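Local coordinates for 52 protein (Murid herpesvirus 4, PDB 2OA5) that is an abundant tegument protein of a gammaherpesvirus and probably plays a structural part in the layer between capsid and envelope, at residues Arg73-Lys78 and Thr86-Ser91. Sequence-based numbering, arbitrary orientation.
Sequences RSRAAK and TSLLQS. With PE5 (3,6,9,12,15,18,21,24-octaoxahexacosan-1-ol), chain C.
Leu88 reaches from the short helix 82-90 to the C-terminal part of the long helix 46-76 and the residues that follow it, where it packs on Arg75 and, more loosely, on Lys78. Its CB points toward them, and with CG anti to the backbone N (chi1 -167°) the branch extends straight out from its own helix. CG comes within 4.1 Å of Arg75 O. Beyond it both methyls lie against that same oxygen, CD1 at 3.3 Å and CD2 at 3.6 Å from Arg75 O. CD2 also meets the aliphatic root of the arginine, 3.7 Å from Arg75 CB, and CD1 reaches on to Lys78 CB at 4.3 Å. A branched aliphatic tip suits this place, because its fork sets two methyls against the carbonyl oxygen and still touches the side chains beside it.

The side chains of Arg75 and Leu88 cross at about a right angle. Bends at chi2 and chi3 of Arg75 carry its guanidinium away from the leucine, and NH1 makes a weak hydrogen bond to Lys71 O one turn back. Arginine thus offers methylenes to the contact and keeps its charge clear of it. Lys78 behaves likewise: its CB faces Leu88, but its chain curls back until NZ makes a weak hydrogen bond, 3.4 Å long, to Ser74 O. Ala76, small and buried, probably helps the backbones approach, its CA 7.6 Å from Leu88 CA.

On another side of helix 82-90, Thr86 and Leu89 touch the bound polyether, and Leu89 also packs on Ser56 of the second subunit. The whole is a helical hairpin, the short helix turned back beside the end of the long one after a brief loop, with Leu88 making the main side-chain contact between the two segments.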
loop_
_atom_site.group_PDB
_atom_site.type_symbol
_atom_site.label_atom_id
_atom_site.label_comp_id
_atom_site.label_asym_id
_atom_site.label_seq_id
_atom_site.Cartn_x
_atom_site.Cartn_y
_atom_site.Cartn_z
ATOM N N ARG B 73 -11.490 17.720 5.098
ATOM C CA ARG B 73 -12.487 18.769 5.289
ATOM C C ARG B 73 -11.903 20.126 4.927
ATOM O O ARG B 73 -12.526 20.921 4.225
ATOM C CB ARG B 73 -12.979 18.800 6.734
ATOM C CG ARG B 73 -14.143 17.886 6.993
ATOM C CD ARG B 73 -14.686 18.050 8.399
ATOM N NE ARG B 73 -16.019 17.462 8.484
ATOM C CZ ARG B 73 -16.291 16.201 8.170
ATOM N NH1 ARG B 73 -15.321 15.398 7.762
ATOM N NH2 ARG B 73 -17.530 15.744 8.236
ATOM N N SER B 74 -10.686 20.386 5.402
ATOM C CA SER B 74 -10.026 21.648 5.122
ATOM C C SER B 74 -9.807 21.833 3.617
ATOM O O SER B 74 -10.091 22.902 3.076
ATOM C CB SER B 74 -8.700 21.719 5.901
ATOM O OG SER B 74 -7.622 22.158 5.096
ATOM N N ARG B 75 -9.321 20.796 2.939
ATOM C CA ARG B 75 -9.091 20.882 1.499
ATOM C C ARG B 75 -10.383 21.001 0.695
ATOM O O ARG B 75 -10.436 21.722 -0.300
ATOM C CB ARG B 75 -8.318 19.658 1.003
ATOM C CG ARG B 75 -6.853 19.914 0.702
ATOM C CD ARG B 75 -6.143 20.432 1.928
ATOM N NE ARG B 75 -4.773 19.943 2.012
ATOM C CZ ARG B 75 -4.223 19.491 3.135
ATOM N NH1 ARG B 75 -4.935 19.467 4.255
ATOM N NH2 ARG B 75 -2.968 19.063 3.139
ATOM N N ALA B 76 -11.420 20.288 1.125
ATOM C CA ALA B 76 -12.702 20.309 0.432
ATOM C C ALA B 76 -13.420 21.646 0.602
ATOM O O ALA B 76 -14.428 21.910 -0.054
ATOM C CB ALA B 76 -13.579 19.178 0.936
ATOM N N ALA B 77 -12.899 22.484 1.486
ATOM C CA ALA B 77 -13.490 23.794 1.735
ATOM C C ALA B 77 -13.406 24.699 0.499
ATOM O O ALA B 77 -14.316 25.479 0.230
ATOM C CB ALA B 77 -12.792 24.456 2.928
ATOM N N LYS B 78 -12.316 24.578 -0.260
ATOM C CA LYS B 78 -12.096 25.390 -1.457
ATOM C C LYS B 78 -12.960 25.038 -2.669
ATOM O O LYS B 78 -13.145 25.867 -3.565
ATOM C CB LYS B 78 -10.624 25.314 -1.873
ATOM C CG LYS B 78 -9.650 25.928 -0.875
ATOM C CD LYS B 78 -9.489 25.094 0.393
ATOM C CE LYS B 78 -9.192 25.999 1.584
ATOM N NZ LYS B 78 -8.047 25.531 2.413
ATOM N N THR B 86 -13.514 16.836 -7.126
ATOM C CA THR B 86 -12.925 15.625 -7.675
ATOM C C THR B 86 -11.463 15.864 -8.074
ATOM O O THR B 86 -10.575 15.111 -7.681
ATOM C CB THR B 86 -13.760 15.125 -8.891
ATOM O OG1 THR B 86 -15.080 14.779 -8.446
ATOM C CG2 THR B 86 -13.127 13.905 -9.527
ATOM N N SER B 87 -11.214 16.920 -8.843
ATOM C CA SER B 87 -9.856 17.250 -9.275
ATOM C C SER B 87 -8.983 17.504 -8.053
ATOM O O SER B 87 -7.817 17.117 -7.992
ATOM C CB SER B 87 -9.881 18.498 -10.162
ATOM O OG SER B 87 -8.581 19.030 -10.350
ATOM N N LEU B 88 -9.565 18.154 -7.058
ATOM C CA LEU B 88 -8.839 18.466 -5.847
ATOM C C LEU B 88 -8.438 17.203 -5.067
ATOM O O LEU B 88 -7.292 17.062 -4.629
ATOM C CB LEU B 88 -9.706 19.390 -4.987
ATOM C CG LEU B 88 -9.103 20.129 -3.793
ATOM C CD1 LEU B 88 -9.893 21.422 -3.562
ATOM C CD2 LEU B 88 -9.125 19.244 -2.556
ATOM N N LEU B 89 -9.381 16.281 -4.901
ATOM C CA LEU B 89 -9.095 15.059 -4.164
ATOM C C LEU B 89 -8.172 14.122 -4.924
ATOM O O LEU B 89 -7.338 13.449 -4.319
ATOM C CB LEU B 89 -10.387 14.315 -3.827
ATOM C CG LEU B 89 -11.310 15.028 -2.844
ATOM C CD1 LEU B 89 -12.545 14.182 -2.601
ATOM C CD2 LEU B 89 -10.576 15.280 -1.551
ATOM N N GLN B 90 -8.309 14.089 -6.247
ATOM C CA GLN B 90 -7.494 13.188 -7.052
ATOM C C GLN B 90 -5.982 13.323 -6.848
ATOM O O GLN B 90 -5.269 12.324 -6.826
ATOM C CB GLN B 90 -7.805 13.352 -8.538
ATOM C CG GLN B 90 -7.100 12.312 -9.392
ATOM C CD GLN B 90 -7.130 12.629 -10.883
ATOM O OE1 GLN B 90 -6.750 11.789 -11.696
ATOM N NE2 GLN B 90 -7.566 13.832 -11.215
ATOM N N SER B 91 -5.499 14.553 -6.703
ATOM C CA SER B 91 -4.073 14.797 -6.513
ATOM C C SER B 91 -3.712 14.934 -5.043
ATOM O O SER B 91 -2.551 15.146 -4.693
ATOM C CB SER B 91 -3.654 16.074 -7.253
ATOM O OG SER B 91 -4.430 17.184 -6.830
HETATM C C48 PE5 C . -11.586 12.410 -6.552
HETATM C C50 PE5 C . -13.084 12.085 -6.497
HETATM O O1 PE5 C . -13.517 11.849 -5.153
HETATM C C1 PE5 C . -14.195 10.585 -5.060
HETATM C C2 PE5 C . -15.649 10.798 -4.693
HETATM O O2 PE5 C . -16.064 9.825 -3.732
HETATM C C3 PE5 C . -17.249 10.269 -3.075
HETATM C C4 PE5 C . -18.452 9.492 -3.564
HETATM O O3 PE5 C . -19.428 10.392 -4.095
HETATM C C5 PE5 C . -20.704 10.121 -3.505
HETATM C C6 PE5 C . -21.648 11.288 -3.738
HETATM O O4 PE5 C . -22.940 10.974 -3.195
HETATM C C7 PE5 C . -23.826 12.095 -3.303
HETATM C C8 PE5 C . -24.989 11.910 -2.339
HETATM O O5 PE5 C . -25.696 13.143 -2.129
HETATM C C9 PE5 C . -25.848 13.377 -0.719
HETATM C C10 PE5 C . -27.308 13.277 -0.301
HETATM O O6 PE5 C . -27.406 13.260 1.139
HETATM C C11 PE5 C . -28.752 13.558 1.554
HETATM C C12 PE5 C . -28.747 14.220 2.926
HETATM O O7 PE5 C . -29.372 15.512 2.848
HETATM C C13 PE5 C . -29.316 16.188 4.116
HETATM C C14 PE5 C . -27.950 16.021 4.760
HETATM O O8 PE5 C . -27.248 17.275 4.803
HETATM C C15 PE5 C . -25.970 17.088 5.429
HETATM C C16 PE5 C . -25.180 18.396 5.365
HETATM O O52 PE5 C . -24.161 18.393 6.364
#